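Local coordinates for protein prolyl 4-hydroxylase (Paramecium bursaria Chlorella virus 1, PDB 5C5T) that probably hydroxylates prolyl residues of collagen-like sequences, as a dioxygenase that binds 2-oxoglutarate and a metal ion, at residues K100-T105 with E122-A127; T156-L161 with G170-P175. All coordinates share one frame; numbering follows the deposited sequence.

Interaction 1 (K100-T105 with E122-A127)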
# COMPACT_ATOMS: atom_id res chain seq x y z
N LYS A 100 -2.00 -6.76 -13.58
CA LYS A 100 -0.87 -7.55 -13.08
C LYS A 100 -0.65 -7.43 -11.56
O LYS A 100 -0.40 -8.41 -10.89
CB LYS A 100 0.41 -7.13 -13.81
CG LYS A 100 1.65 -7.87 -13.33
CD LYS A 100 2.86 -7.56 -14.22
CE LYS A 100 4.06 -8.41 -13.83
NZ LYS A 100 4.99 -8.62 -15.00
N ILE A 101 -0.75 -6.22 -11.04
CA ILE A 101 -0.74 -6.04 -9.57
C ILE A 101 -1.72 -6.99 -8.93
O ILE A 101 -1.37 -7.71 -7.99
CB ILE A 101 -1.03 -4.60 -9.19
CG1 ILE A 101 0.13 -3.67 -9.64
CG2 ILE A 101 -1.23 -4.47 -7.65
CD1 ILE A 101 -0.13 -2.17 -9.49
N GLN A 102 -2.94 -7.04 -9.46
CA GLN A 102 -3.99 -7.80 -8.78
C GLN A 102 -3.76 -9.28 -8.93
O GLN A 102 -3.91 -10.04 -7.97
CB GLN A 102 -5.34 -7.40 -9.33
CG GLN A 102 -5.62 -5.94 -9.01
CD GLN A 102 -7.03 -5.55 -9.28
OE1 GLN A 102 -7.65 -6.05 -10.26
NE2 GLN A 102 -7.59 -4.66 -8.42
N LYS A 103 -3.32 -9.69 -10.10
CA LYS A 103 -2.94 -11.10 -10.31
C LYS A 103 -1.84 -11.58 -9.35
O LYS A 103 -1.98 -12.61 -8.73
CB LYS A 103 -2.50 -11.33 -11.75
CG LYS A 103 -2.21 -12.80 -12.08
CD LYS A 103 -1.80 -12.97 -13.53
CE LYS A 103 -1.84 -14.44 -13.93
NZ LYS A 103 -0.59 -15.09 -13.52
N LYS A 104 -0.75 -10.83 -9.24
CA LYS A 104 0.32 -11.22 -8.35
C LYS A 104 -0.07 -11.12 -6.89
O LYS A 104 0.47 -11.87 -6.06
CB LYS A 104 1.55 -10.38 -8.63
CG LYS A 104 2.08 -10.62 -9.99
CD LYS A 104 3.36 -9.92 -10.26
CE LYS A 104 4.43 -10.45 -9.37
NZ LYS A 104 5.76 -10.13 -9.90
N THR A 105 -0.97 -10.19 -6.57
CA THR A 105 -1.43 -10.07 -5.18
C THR A 105 -2.26 -11.32 -4.85
O THR A 105 -2.11 -11.91 -3.80
CB THR A 105 -2.24 -8.77 -4.95
OG1 THR A 105 -1.39 -7.64 -5.21
CG2 THR A 105 -2.78 -8.68 -3.55
N GLU A 122 -10.12 -3.78 -3.51
CA GLU A 122 -10.50 -2.39 -3.79
C GLU A 122 -9.94 -1.93 -5.14
O GLU A 122 -8.93 -2.47 -5.62
CB GLU A 122 -9.95 -1.51 -2.65
CG GLU A 122 -10.48 -0.09 -2.60
CD GLU A 122 -10.40 0.54 -1.20
OE1 GLU A 122 -10.07 -0.17 -0.23
OE2 GLU A 122 -10.76 1.73 -1.09
N ASP A 123 -10.57 -0.95 -5.77
CA ASP A 123 -9.93 -0.27 -6.90
C ASP A 123 -8.54 0.22 -6.49
O ASP A 123 -8.37 0.77 -5.41
CB ASP A 123 -10.75 0.91 -7.36
CG ASP A 123 -12.06 0.53 -8.01
OD1 ASP A 123 -12.31 -0.67 -8.23
OD2 ASP A 123 -12.86 1.45 -8.28
N VAL A 124 -7.56 0.12 -7.39
CA VAL A 124 -6.21 0.57 -7.07
C VAL A 124 -6.14 2.12 -7.08
O VAL A 124 -6.72 2.77 -7.96
CB VAL A 124 -5.20 -0.04 -8.06
CG1 VAL A 124 -3.84 0.60 -7.97
CG2 VAL A 124 -5.10 -1.54 -7.85
N GLN A 125 -5.43 2.66 -6.08
CA GLN A 125 -5.13 4.07 -5.96
C GLN A 125 -3.66 4.30 -6.31
O GLN A 125 -2.78 3.54 -5.85
CB GLN A 125 -5.39 4.57 -4.55
CG GLN A 125 -5.15 6.04 -4.31
CD GLN A 125 -4.95 6.32 -2.83
OE1 GLN A 125 -3.88 6.08 -2.29
NE2 GLN A 125 -5.98 6.84 -2.19
N VAL A 126 -3.38 5.32 -7.12
CA VAL A 126 -1.99 5.79 -7.30
C VAL A 126 -1.87 7.16 -6.63
O VAL A 126 -2.72 8.04 -6.85
CB VAL A 126 -1.58 5.81 -8.81
CG1 VAL A 126 -0.23 6.53 -9.02
CG2 VAL A 126 -1.56 4.35 -9.37
N ALA A 127 -0.84 7.35 -5.80
CA ALA A 127 -0.64 8.59 -5.10
C ALA A 127 0.76 9.13 -5.33
O ALA A 127 1.70 8.36 -5.49
CB ALA A 127 -0.85 8.39 -3.56

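Interaction 2 (T156-L161 with G170-P175). With AKG (2-oxoglutaric acid), chain C.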
# COMPACT_ATOMS: atom_id res chain seq x y z
N THR A 156 -2.85 -4.57 3.04
CA THR A 156 -2.38 -3.63 2.04
C THR A 156 -1.21 -4.19 1.24
O THR A 156 -0.28 -4.68 1.84
CB THR A 156 -1.89 -2.31 2.69
OG1 THR A 156 -2.89 -1.74 3.56
CG2 THR A 156 -1.44 -1.27 1.65
N LEU A 157 -1.25 -4.06 -0.10
CA LEU A 157 -0.10 -4.32 -0.95
C LEU A 157 0.20 -2.98 -1.64
O LEU A 157 -0.58 -2.46 -2.40
CB LEU A 157 -0.34 -5.47 -1.90
CG LEU A 157 0.97 -5.90 -2.58
CD1 LEU A 157 1.13 -7.41 -2.81
CD2 LEU A 157 1.11 -5.12 -3.87
N MET A 158 1.36 -2.42 -1.32
CA MET A 158 1.75 -1.11 -1.83
C MET A 158 3.01 -1.30 -2.69
O MET A 158 4.00 -1.96 -2.28
CB MET A 158 2.03 -0.11 -0.71
CG MET A 158 2.46 1.27 -1.20
SD MET A 158 3.00 2.40 0.10
CE MET A 158 4.30 1.47 0.85
N VAL A 159 2.98 -0.73 -3.90
CA VAL A 159 4.13 -0.79 -4.81
C VAL A 159 4.74 0.57 -4.97
O VAL A 159 4.02 1.54 -5.23
CB VAL A 159 3.74 -1.32 -6.22
CG1 VAL A 159 5.00 -1.61 -7.02
CG2 VAL A 159 2.87 -2.49 -6.14
N TYR A 160 6.07 0.68 -4.80
CA TYR A 160 6.78 1.95 -5.13
C TYR A 160 6.96 2.04 -6.63
O TYR A 160 7.64 1.19 -7.23
CB TYR A 160 8.15 2.03 -4.43
CG TYR A 160 8.10 1.93 -2.91
CD1 TYR A 160 7.56 2.93 -2.16
CD2 TYR A 160 8.60 0.82 -2.25
CE1 TYR A 160 7.49 2.83 -0.76
CE2 TYR A 160 8.53 0.70 -0.86
CZ TYR A 160 7.97 1.72 -0.13
OH TYR A 160 7.94 1.62 1.26
N LEU A 161 6.32 3.03 -7.26
CA LEU A 161 6.48 3.23 -8.70
C LEU A 161 7.65 4.15 -9.00
O LEU A 161 8.28 3.99 -10.04
CB LEU A 161 5.21 3.80 -9.32
CG LEU A 161 3.93 3.00 -9.04
CD1 LEU A 161 2.79 3.59 -9.89
CD2 LEU A 161 4.03 1.55 -9.29
N GLY A 170 11.18 10.15 2.32
CA GLY A 170 10.03 9.44 1.79
C GLY A 170 9.98 7.98 2.19
O GLY A 170 9.37 7.17 1.52
N GLU A 171 10.60 7.62 3.30
CA GLU A 171 10.47 6.24 3.75
C GLU A 171 9.03 5.90 4.20
O GLU A 171 8.30 6.79 4.62
CB GLU A 171 11.43 5.97 4.88
CG GLU A 171 12.87 6.15 4.49
CD GLU A 171 13.43 7.48 4.90
OE1 GLU A 171 12.69 8.51 4.95
OE2 GLU A 171 14.66 7.48 5.20
N THR A 172 8.71 4.61 4.18
CA THR A 172 7.51 4.11 4.83
C THR A 172 7.92 3.67 6.22
O THR A 172 8.77 2.81 6.35
CB THR A 172 6.87 2.94 4.08
OG1 THR A 172 6.66 3.29 2.71
CG2 THR A 172 5.53 2.53 4.71
N ASP A 173 7.33 4.30 7.24
CA ASP A 173 7.71 4.08 8.61
C ASP A 173 6.68 3.18 9.31
O ASP A 173 5.46 3.40 9.19
CB ASP A 173 7.83 5.44 9.33
CG ASP A 173 8.45 5.34 10.72
OD1 ASP A 173 9.16 4.36 11.01
OD2 ASP A 173 8.22 6.24 11.54
N PHE A 174 7.16 2.14 10.00
CA PHE A 174 6.34 1.35 10.91
C PHE A 174 6.92 1.55 12.30
O PHE A 174 7.76 0.77 12.76
CB PHE A 174 6.33 -0.16 10.53
CG PHE A 174 5.71 -0.47 9.18
CD1 PHE A 174 4.39 -0.82 9.05
CD2 PHE A 174 6.50 -0.49 8.03
CE1 PHE A 174 3.86 -1.14 7.82
CE2 PHE A 174 5.96 -0.79 6.80
CZ PHE A 174 4.62 -1.12 6.71
N PRO A 175 6.50 2.63 13.00
CA PRO A 175 7.20 3.00 14.23
C PRO A 175 7.12 1.98 15.35
O PRO A 175 8.09 1.86 16.11
CB PRO A 175 6.52 4.32 14.65
CG PRO A 175 5.28 4.39 13.87
CD PRO A 175 5.47 3.61 12.60
C1 AKG C . -1.30 4.96 2.44
O1 AKG C . -1.52 5.48 1.30
O2 AKG C . -2.28 4.54 3.11
C2 AKG C . 0.09 4.96 3.01
O5 AKG C . 0.21 4.74 4.18
C3 AKG C . 1.29 5.26 2.10
C4 AKG C . 2.60 5.10 2.83
C5 AKG C . 3.75 5.75 2.09
O3 AKG C . 3.53 6.70 1.28
O4 AKG C . 4.92 5.30 2.27

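Interaction 1 (K100-T105 with E122-A127)
The backbone carbonyl of E122 comes near the amide end of Q102, where helix 96-109 packs against the larger sheet of the double-stranded beta-helix fold of 2-oxoglutarate oxygenases. E122 O lies 3.8 Å from Q102 NE2, too far for a direct bond. The side-chain amide of Q222 joins them: its NE2 binds E122 O and its OE1 accepts from Q102 NE2. The E122 carboxylate leads away from the helix to salt bridges with R225 and R153.

D123 turns its side chain from the helix. V124 points toward the helix and sets its CG2 against the Q102 amide. V124 CG2 sits 4.0 Å from Q102 NE2, and the two side chains run alongside one another with opposite headings. Beyond CG the Q102 chain is extended (chi2 -168°), which carries the amide past the valine methyl to Q222. I101 stands farther off, with its CG2 4.9 Å from V124 CG2.

Q125 points to the other side of the strand, where its OE1 accepts from N221, a residue that binds 2-oxoglutarate. V126 pairs through its backbone with T88 of strand 86-89. On the helix, I101 O is gripped twice by T105: by N at 2.9 Å, and by OG1 at 2.8 Å from 42° above the carbonyl plane.

Interaction 2 (T156-L161 with G170-P175)
T172 OG1 is the hub of this contact. T172 OG1 accepts a hydrogen bond from Y160 OH at 2.6 Å. On its other bond, T172 OG1 donates to AKG O4, a carboxylate oxygen of the bound 2-oxoglutarate, at 2.7 Å. By donating to T172 OG1, Y160 probably helps to orient the threonine hydroxyl, whose own proton goes to the carboxylate. T172 OG1 lies at the edge of the Y160 ring, in its plane.

M158 comes from the same strand as Y160 and meets the threonine tip to tip, with CE 3.5 Å from T172 OG1. Its chain is straight as far as SD and bends at chi3 (57°), which turns the methyl toward that oxygen. M158 SD lies against the aliphatic part of the ligand, 3.9 Å from C4 of 2-oxoglutarate.

The two segments belong to the opposing sheets of the double-stranded beta-helix, and the co-substrate sits between them. K217 NZ also binds 2-oxoglutarate and hydrogen-bonds to G170 O, two residues before T172. Earlier on strand 153-160, T156 OG1 hydrogen-bonds to OD2 of D140, a zinc ligand. On strand 172-174, F174 packs edge-to-face with F191 of the larger sheet.

In the fold
Along the chain the two contacts follow one another, interaction 1 first. Their centres are about 14 Å apart, and both reach the larger antiparallel sheet. There strand 120-129 of interaction 1 and strand 153-160 of interaction 2 are separated by strand 217-225, which pairs with both. Helix 96-109 packs on this sheet in interaction 1. In interaction 2 the sheet instead faces strand 172-174 of the smaller sheet across the 2-oxoglutarate pocket. The two contacts meet where T105 OG1 lies 3.5 Å from L157 CD1. The sheet therefore has the helix packed on one side and the co-substrate on the other. N221 and K217, on the shared middle strand, bind 2-oxoglutarate.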